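Local coordinates for methanol--corrinoid protein co-methyltransferase (Methanosarcina barkeri, PDB 2I2X) that transfers the methyl group of methanol to the cob(I)amide carried by its partner protein MtaC, in the methanol pathway of methanogenesis, at residues S291-H295 with S311-V315; L122-I126 with G264-D268; N44-R48 with E61-I65. All coordinates share one frame. Residues are numbered along the deposited sequence.

Interaction 1 of 3, residues S291-H295 with S311-V315. With K (potassium ion), chain S.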
loop_
_atom_site.group_PDB
_atom_site.type_symbol
_atom_site.label_atom_id
_atom_site.label_comp_id
_atom_site.label_asym_id
_atom_site.label_seq_id
_atom_site.Cartn_x
_atom_site.Cartn_y
_atom_site.Cartn_z
ATOM N N SER A 291 -0.878 -1.820 -8.001
ATOM C CA SER A 291 -1.916 -0.765 -8.066
ATOM C C SER A 291 -3.131 -1.164 -7.223
ATOM O O SER A 291 -4.212 -0.593 -7.384
ATOM C CB SER A 291 -2.325 -0.438 -9.523
ATOM O OG SER A 291 -2.882 -1.586 -10.160
ATOM N N THR A 292 -2.954 -2.125 -6.326
ATOM C CA THR A 292 -4.077 -2.609 -5.500
ATOM C C THR A 292 -4.675 -1.548 -4.572
ATOM O O THR A 292 -5.810 -1.708 -4.119
ATOM C CB THR A 292 -3.689 -3.854 -4.653
ATOM O OG1 THR A 292 -2.481 -3.572 -3.916
ATOM C CG2 THR A 292 -3.489 -5.082 -5.552
ATOM N N CYS A 293 -3.912 -0.496 -4.260
ATOM C CA CYS A 293 -4.442 0.684 -3.555
ATOM C C CYS A 293 -5.636 1.313 -4.284
ATOM O O CYS A 293 -6.534 1.916 -3.661
ATOM C CB CYS A 293 -3.347 1.740 -3.387
ATOM S SG CYS A 293 -2.238 1.901 -4.833
ATOM N N ALA A 294 -5.648 1.178 -5.603
ATOM C CA ALA A 294 -6.782 1.645 -6.391
ATOM C C ALA A 294 -7.830 0.559 -6.649
ATOM O O ALA A 294 -9.022 0.855 -6.589
ATOM C CB ALA A 294 -6.315 2.267 -7.696
ATOM N N HIS A 295 -7.421 -0.675 -6.957
ATOM C CA HIS A 295 -8.402 -1.715 -7.307
ATOM C C HIS A 295 -7.759 -3.056 -7.454
ATOM O O HIS A 295 -6.582 -3.157 -7.708
ATOM C CB HIS A 295 -9.155 -1.406 -8.649
ATOM C CG HIS A 295 -8.241 -1.168 -9.821
ATOM N ND1 HIS A 295 -7.683 -2.196 -10.558
ATOM C CD2 HIS A 295 -7.751 -0.019 -10.350
ATOM C CE1 HIS A 295 -6.899 -1.691 -11.493
ATOM N NE2 HIS A 295 -6.924 -0.374 -11.391
ATOM N N SER A 311 2.904 1.555 -12.797
ATOM C CA SER A 311 2.112 2.459 -11.996
ATOM C C SER A 311 1.253 1.803 -10.871
ATOM O O SER A 311 0.916 0.625 -10.951
ATOM C CB SER A 311 1.225 3.248 -12.954
ATOM O OG SER A 311 0.127 3.849 -12.283
ATOM N N ASN A 312 0.898 2.602 -9.856
ATOM C CA ASN A 312 0.002 2.186 -8.756
ATOM C C ASN A 312 -1.416 2.684 -8.961
ATOM O O ASN A 312 -2.261 2.560 -8.057
ATOM C CB ASN A 312 0.490 2.766 -7.416
ATOM C CG ASN A 312 0.348 4.275 -7.377
ATOM O OD1 ASN A 312 0.843 4.949 -8.266
ATOM N ND2 ASN A 312 -0.369 4.808 -6.376
ATOM N N GLU A 313 -1.650 3.303 -10.131
ATOM C CA GLU A 313 -2.973 3.740 -10.609
ATOM C C GLU A 313 -3.454 4.964 -9.856
ATOM O O GLU A 313 -3.622 6.032 -10.431
ATOM C CB GLU A 313 -4.000 2.602 -10.558
ATOM C CG GLU A 313 -5.440 2.999 -10.871
ATOM C CD GLU A 313 -5.629 3.661 -12.246
ATOM O OE1 GLU A 313 -6.720 4.245 -12.453
ATOM O OE2 GLU A 313 -4.715 3.601 -13.116
ATOM N N SER A 314 -3.655 4.810 -8.553
ATOM C CA SER A 314 -4.067 5.909 -7.713
ATOM C C SER A 314 -4.162 5.499 -6.244
ATOM O O SER A 314 -4.476 4.349 -5.919
ATOM C CB SER A 314 -5.423 6.428 -8.155
ATOM O OG SER A 314 -5.590 7.718 -7.600
ATOM N N VAL A 315 -3.912 6.458 -5.366
ATOM C CA VAL A 315 -4.102 6.282 -3.946
ATOM C C VAL A 315 -4.322 7.674 -3.359
ATOM O O VAL A 315 -3.744 8.663 -3.850
ATOM C CB VAL A 315 -2.851 5.627 -3.307
ATOM C CG1 VAL A 315 -1.601 6.568 -3.418
ATOM C CG2 VAL A 315 -3.121 5.162 -1.844
HETATM K K K S . -7.237 7.034 -13.841
#
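Here two active-site loops of the TIM barrel press together beside the bound corrinoid and the metal centre. Packing does most of the work between them, burying 306 Å² in total. The backbones are closest at Ser291 and Asn312, whose CA atoms lie 3.6 Å apart; there Ser291 CA makes a CA-H...O contact to Asn312 O at 3.3 Å. Ser291 CB also sits 3.6 Å from Glu313 CB. Further along, Cys293 CB meets Val315 CG2 at 3.8 Å and Cys293 SG comes within 3.3 Å of Asn312 O. The small methyl of Ala294 fits close to the other loop, with CB 3.4 Å from Glu313 CG and 3.3 Å from Ser314 O.

Hydrogen bonds shape each loop from within. Ser291 O accepts from Ala294 N at 2.9 Å, tightening the turn, while Ser311 OG accepts from Glu313 N at 2.8 Å, forming an ST turn; the same OG is also hydrogen-bonded to Asp268.

Metal coordination comes from Glu313: its OE1 lies 3.2 Å from potassium, which Glu86 and Glu164 also bind. Zinc, held by Glu164, Cys220 and Cys269, is close by. The edge of the His295 ring approaches the same glutamate, NE2 being 3.7 Å from Glu313 CG, and NE2 is hydrogen-bonded to Glu287. Ala294 and Ser314 themselves touch the corrinoid.

Both loops follow the ends of adjacent parallel strands, 285-287 and 309-311. Helix 325-345 packs on Cys293, Asn312 and Val315, and Thr292, turned away from the contact, hydrogen-bonds to the second MtaB subunit.

Interaction 2 of 3, residues L122-I126 with G264-D268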
loop_
_atom_site.group_PDB
_atom_site.type_symbol
_atom_site.label_atom_id
_atom_site.label_comp_id
_atom_site.label_asym_id
_atom_site.label_seq_id
_atom_site.Cartn_x
_atom_site.Cartn_y
_atom_site.Cartn_z
ATOM N N LEU A 122 7.291 14.630 -15.656
ATOM C CA LEU A 122 6.000 14.892 -15.087
ATOM C C LEU A 122 4.870 14.666 -16.114
ATOM O O LEU A 122 4.876 15.207 -17.201
ATOM C CB LEU A 122 5.977 16.310 -14.513
ATOM C CG LEU A 122 4.625 16.793 -13.979
ATOM C CD1 LEU A 122 4.184 15.948 -12.794
ATOM C CD2 LEU A 122 4.650 18.276 -13.644
ATOM N N ARG A 123 3.899 13.856 -15.753
ATOM C CA ARG A 123 2.787 13.613 -16.620
ATOM C C ARG A 123 1.571 14.238 -15.998
ATOM O O ARG A 123 1.296 14.009 -14.809
ATOM C CB ARG A 123 2.566 12.137 -16.743
ATOM C CG ARG A 123 1.317 11.755 -17.495
ATOM C CD ARG A 123 1.253 10.255 -17.415
ATOM N NE ARG A 123 0.831 9.686 -18.652
ATOM C CZ ARG A 123 1.326 8.587 -19.188
ATOM N NH1 ARG A 123 2.286 7.887 -18.606
ATOM N NH2 ARG A 123 0.828 8.191 -20.343
ATOM N N HIS A 124 0.865 15.034 -16.802
ATOM C CA HIS A 124 -0.407 15.588 -16.430
ATOM C C HIS A 124 -1.448 14.961 -17.311
ATOM O O HIS A 124 -1.292 14.915 -18.529
ATOM C CB HIS A 124 -0.418 17.104 -16.624
ATOM C CG HIS A 124 -0.265 17.869 -15.348
ATOM N ND1 HIS A 124 0.671 17.538 -14.384
ATOM C CD2 HIS A 124 -0.946 18.929 -14.862
ATOM C CE1 HIS A 124 0.570 18.379 -13.372
ATOM N NE2 HIS A 124 -0.415 19.219 -13.628
ATOM N N THR A 125 -2.503 14.473 -16.674
ATOM C CA THR A 125 -3.644 13.871 -17.332
ATOM C C THR A 125 -4.849 14.804 -17.127
ATOM O O THR A 125 -5.454 14.852 -16.035
ATOM C CB THR A 125 -3.925 12.488 -16.718
ATOM O OG1 THR A 125 -2.787 11.661 -16.917
ATOM C CG2 THR A 125 -5.184 11.814 -17.336
ATOM N N ILE A 126 -5.180 15.554 -18.189
ATOM C CA ILE A 126 -6.274 16.502 -18.184
ATOM C C ILE A 126 -7.551 15.698 -17.960
ATOM O O ILE A 126 -7.640 14.535 -18.357
ATOM C CB ILE A 126 -6.263 17.294 -19.526
ATOM C CG1 ILE A 126 -5.195 18.404 -19.496
ATOM C CG2 ILE A 126 -7.636 17.966 -19.861
ATOM C CD1 ILE A 126 -3.803 17.985 -19.050
ATOM N N GLY A 264 3.518 7.794 -27.172
ATOM C CA GLY A 264 3.627 7.042 -25.928
ATOM C C GLY A 264 4.432 7.815 -24.892
ATOM O O GLY A 264 5.023 8.844 -25.204
ATOM N N PRO A 265 4.516 7.300 -23.658
ATOM C CA PRO A 265 3.931 6.067 -23.145
ATOM C C PRO A 265 2.444 6.190 -22.884
ATOM O O PRO A 265 2.004 7.192 -22.346
ATOM C CB PRO A 265 4.677 5.852 -21.826
ATOM C CG PRO A 265 5.122 7.247 -21.401
ATOM C CD PRO A 265 5.357 8.002 -22.671
ATOM N N GLY A 266 1.668 5.178 -23.267
ATOM C CA GLY A 266 0.243 5.169 -22.982
ATOM C C GLY A 266 -0.054 5.140 -21.498
ATOM O O GLY A 266 0.756 4.692 -20.698
ATOM N N LYS A 267 -1.232 5.610 -21.137
ATOM C CA LYS A 267 -1.726 5.565 -19.765
ATOM C C LYS A 267 -1.775 4.207 -19.138
ATOM O O LYS A 267 -2.200 3.243 -19.746
ATOM C CB LYS A 267 -3.136 6.145 -19.695
ATOM C CG LYS A 267 -3.145 7.661 -19.633
ATOM C CD LYS A 267 -3.009 8.098 -18.209
ATOM C CE LYS A 267 -4.283 7.810 -17.453
ATOM N NZ LYS A 267 -4.012 7.935 -16.011
ATOM N N ASP A 268 -1.391 4.196 -17.865
ATOM C CA ASP A 268 -1.321 3.015 -17.011
ATOM C C ASP A 268 -2.558 2.125 -17.018
ATOM O O ASP A 268 -2.449 0.904 -17.096
ATOM C CB ASP A 268 -0.983 3.450 -15.580
ATOM C CG ASP A 268 -1.941 4.494 -15.037
ATOM O OD1 ASP A 268 -2.883 4.901 -15.762
ATOM O OD2 ASP A 268 -1.771 4.902 -13.873
#
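Gly264 begins the segment with positive phi (91°), and at these backbone angles a CB would collide with the preceding carbonyl oxygen. Pro265 follows through a cis peptide bond. Its carbonyl O receives Arg123 NH2 from the strand at 2.5 Å, a short but weak hydrogen bond because the angle at the hydrogen is only 129°; the Pro265 ring also lies alongside, CG being 4.0 Å from Arg123 NH1. Gly266 continues past the same guanidinium, with its C 3.4 Å from Arg123 NH2. Arg123 has further anchors, a salt bridge to Glu42 and a hydrogen bond to Ser162. Next, the Lys267 side chain runs past Thr125, CD lying 3.8 Å from Thr125 OG1. Its ammonium forms a salt bridge with Glu84, which also hydrogen-bonds Thr125, and lies close to the potassium site. Asp268 ends the segment, its OD1 3.2 Å from Lys267 NZ in a salt bridge.

This is the polar inside of the TIM barrel. Arg123 and Thr125 point inward from strand 119-126, between strands 80-86 and 160-163, whereas Leu122, His124 and Ile126 face out to helices 95-116 and 143-155. The loop links helix 240-259 to helix 273-280 and reaches the inner side of the strand.

Interaction 3 of 3, residues N44-R48 with E61-I65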
loop_
_atom_site.group_PDB
_atom_site.type_symbol
_atom_site.label_atom_id
_atom_site.label_comp_id
_atom_site.label_asym_id
_atom_site.label_seq_id
_atom_site.Cartn_x
_atom_site.Cartn_y
_atom_site.Cartn_z
ATOM N N ASN A 44 1.098 7.637 -8.880
ATOM C CA ASN A 44 -0.177 8.343 -8.975
ATOM C C ASN A 44 -0.705 8.624 -7.585
ATOM O O ASN A 44 -0.203 8.046 -6.616
ATOM C CB ASN A 44 -1.174 7.534 -9.781
ATOM C CG ASN A 44 -1.060 7.816 -11.262
ATOM O OD1 ASN A 44 -1.629 8.790 -11.760
ATOM N ND2 ASN A 44 -0.286 6.999 -11.968
ATOM N N TYR A 45 -1.686 9.522 -7.490
ATOM C CA TYR A 45 -2.120 10.102 -6.206
ATOM C C TYR A 45 -3.354 10.972 -6.420
ATOM O O TYR A 45 -3.543 11.497 -7.503
ATOM C CB TYR A 45 -1.014 10.976 -5.593
ATOM C CG TYR A 45 -0.229 11.762 -6.636
ATOM C CD1 TYR A 45 -0.671 12.987 -7.098
ATOM C CD2 TYR A 45 0.957 11.259 -7.156
ATOM C CE1 TYR A 45 0.061 13.685 -8.062
ATOM C CE2 TYR A 45 1.673 11.937 -8.099
ATOM C CZ TYR A 45 1.232 13.146 -8.551
ATOM O OH TYR A 45 1.976 13.802 -9.497
ATOM N N ALA A 46 -4.186 11.094 -5.385
ATOM C CA ALA A 46 -5.341 11.994 -5.351
ATOM C C ALA A 46 -5.227 12.790 -4.035
ATOM O O ALA A 46 -5.008 12.202 -2.967
ATOM C CB ALA A 46 -6.655 11.208 -5.380
ATOM N N PRO A 47 -5.360 14.122 -4.108
ATOM C CA PRO A 47 -5.385 14.910 -2.893
ATOM C C PRO A 47 -6.597 14.567 -2.028
ATOM O O PRO A 47 -7.530 13.913 -2.490
ATOM C CB PRO A 47 -5.441 16.353 -3.397
ATOM C CG PRO A 47 -5.914 16.290 -4.796
ATOM C CD PRO A 47 -5.494 14.946 -5.333
ATOM N N ARG A 48 -6.561 14.956 -0.757
ATOM C CA ARG A 48 -7.699 14.732 0.119
ATOM C C ARG A 48 -8.815 15.725 -0.250
ATOM O O ARG A 48 -8.514 16.756 -0.832
ATOM C CB ARG A 48 -7.265 14.883 1.577
ATOM C CG ARG A 48 -6.401 13.756 2.091
ATOM C CD ARG A 48 -5.610 14.196 3.292
ATOM N NE ARG A 48 -4.507 15.106 2.968
ATOM C CZ ARG A 48 -3.505 15.395 3.811
ATOM N NH1 ARG A 48 -3.455 14.827 5.014
ATOM N NH2 ARG A 48 -2.530 16.226 3.445
ATOM N N GLU A 61 -0.999 20.733 -1.361
ATOM C CA GLU A 61 -1.084 19.284 -1.250
ATOM C C GLU A 61 -0.159 18.609 -2.282
ATOM O O GLU A 61 0.591 17.685 -1.930
ATOM C CB GLU A 61 -2.532 18.823 -1.407
ATOM C CG GLU A 61 -2.771 17.340 -1.235
ATOM C CD GLU A 61 -3.220 16.976 0.177
ATOM O OE1 GLU A 61 -2.677 17.576 1.144
ATOM O OE2 GLU A 61 -4.110 16.082 0.325
ATOM N N TYR A 62 -0.193 19.098 -3.527
ATOM C CA TYR A 62 0.647 18.562 -4.584
ATOM C C TYR A 62 2.127 18.816 -4.331
ATOM O O TYR A 62 2.973 17.994 -4.699
ATOM C CB TYR A 62 0.229 19.073 -5.973
ATOM C CG TYR A 62 -1.016 18.419 -6.524
ATOM C CD1 TYR A 62 -1.036 17.061 -6.846
ATOM C CD2 TYR A 62 -2.158 19.166 -6.766
ATOM C CE1 TYR A 62 -2.186 16.448 -7.379
ATOM C CE2 TYR A 62 -3.323 18.584 -7.291
ATOM C CZ TYR A 62 -3.331 17.216 -7.597
ATOM O OH TYR A 62 -4.473 16.646 -8.106
ATOM N N GLU A 63 2.446 19.945 -3.706
ATOM C CA GLU A 63 3.820 20.182 -3.279
ATOM C C GLU A 63 4.249 19.157 -2.252
ATOM O O GLU A 63 5.382 18.679 -2.278
ATOM C CB GLU A 63 4.002 21.591 -2.738
ATOM C CG GLU A 63 4.126 22.583 -3.863
ATOM C CD GLU A 63 4.363 24.006 -3.415
ATOM O OE1 GLU A 63 3.772 24.448 -2.416
ATOM O OE2 GLU A 63 5.135 24.702 -4.095
ATOM N N ARG A 64 3.349 18.801 -1.353
ATOM C CA ARG A 64 3.708 17.840 -0.326
ATOM C C ARG A 64 3.932 16.473 -0.970
ATOM O O ARG A 64 4.886 15.775 -0.616
ATOM C CB ARG A 64 2.634 17.769 0.765
ATOM C CG ARG A 64 2.681 18.927 1.741
ATOM C CD ARG A 64 1.417 19.001 2.587
ATOM N NE ARG A 64 1.619 19.995 3.629
ATOM C CZ ARG A 64 0.722 20.390 4.525
ATOM N NH1 ARG A 64 -0.508 19.883 4.527
ATOM N NH2 ARG A 64 1.084 21.303 5.434
ATOM N N ILE A 65 3.065 16.130 -1.931
ATOM C CA ILE A 65 3.117 14.853 -2.634
ATOM C C ILE A 65 4.469 14.757 -3.349
ATOM O O ILE A 65 5.188 13.757 -3.211
ATOM C CB ILE A 65 1.920 14.690 -3.630
ATOM C CG1 ILE A 65 0.596 14.456 -2.878
ATOM C CG2 ILE A 65 2.156 13.548 -4.576
ATOM C CD1 ILE A 65 -0.674 14.764 -3.715
#
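Arg48 and Glu61 form a two-pronged salt bridge: Arg48 NE donates to Glu61 OE2 at 2.8 Å and Arg48 NH2 donates to Glu61 OE1 at 2.7 Å, with both angles close to linear. Glu61 OE2 takes a further bond from the backbone N of Arg48 at 2.9 Å, so the carboxylate holds the main chain of the loop as well as its guanidinium. The contact belongs to a beta-alpha unit of the TIM barrel, where the loop leaving strand 40-43 folds back onto helix 55-76.

Near this pair is a second positive charge, Arg64, whose NH1 is 4.3 Å from Arg48 NH2. Arg64 has its own salt-bridge partner in the C-terminal carboxylate of His258 of a neighbouring chain, the corrinoid-protein subunit MtaC, so this part of the helix also faces the interface between the two proteins.

Moving inward, Pro47 lies against the helix. Its CB is 3.6 Å from Glu61 CG, and its CD approaches Tyr62 OH at 3.4 Å. Tyr62 then meets Tyr45 edge against edge, the two CE1 atoms 3.6 Å apart. Tyr45 extends along the gap between loop and helix, and its hydroxyl hydrogen-bonds to Thr85 on strand 80-86. Helix 325-345 adds Val326, which packs on both Tyr45 and Ile65. Loop and helix thus bury 383 Å² between them. The last layer is a CH-pi contact: Ile65 CG2 stands 3.6 Å from the centroid of the Tyr45 ring, just 12° off its normal.

Overall arrangement
From the N terminus, interaction 3 comes first, closing a short loop in which the loop after strand 40-43 turns back onto helix 55-76. Interaction 2 spans much more chain, bringing the loop after helix 240-259 to strand 119-126. Interaction 1 then closes the short excursion between two loops that flank strand 309-311. The three follow in series, so none nests in or crosses another. They nevertheless touch in space: Asn44 N bonds to Asn312 OD1 (2.8 Å), Ala46 N to Val315 O (2.9 Å), and Ser311 OG lies 2.7 Å from Asp268 OD2. Together they join the barrel's outer helical layer, its polar interior and its active-site loops.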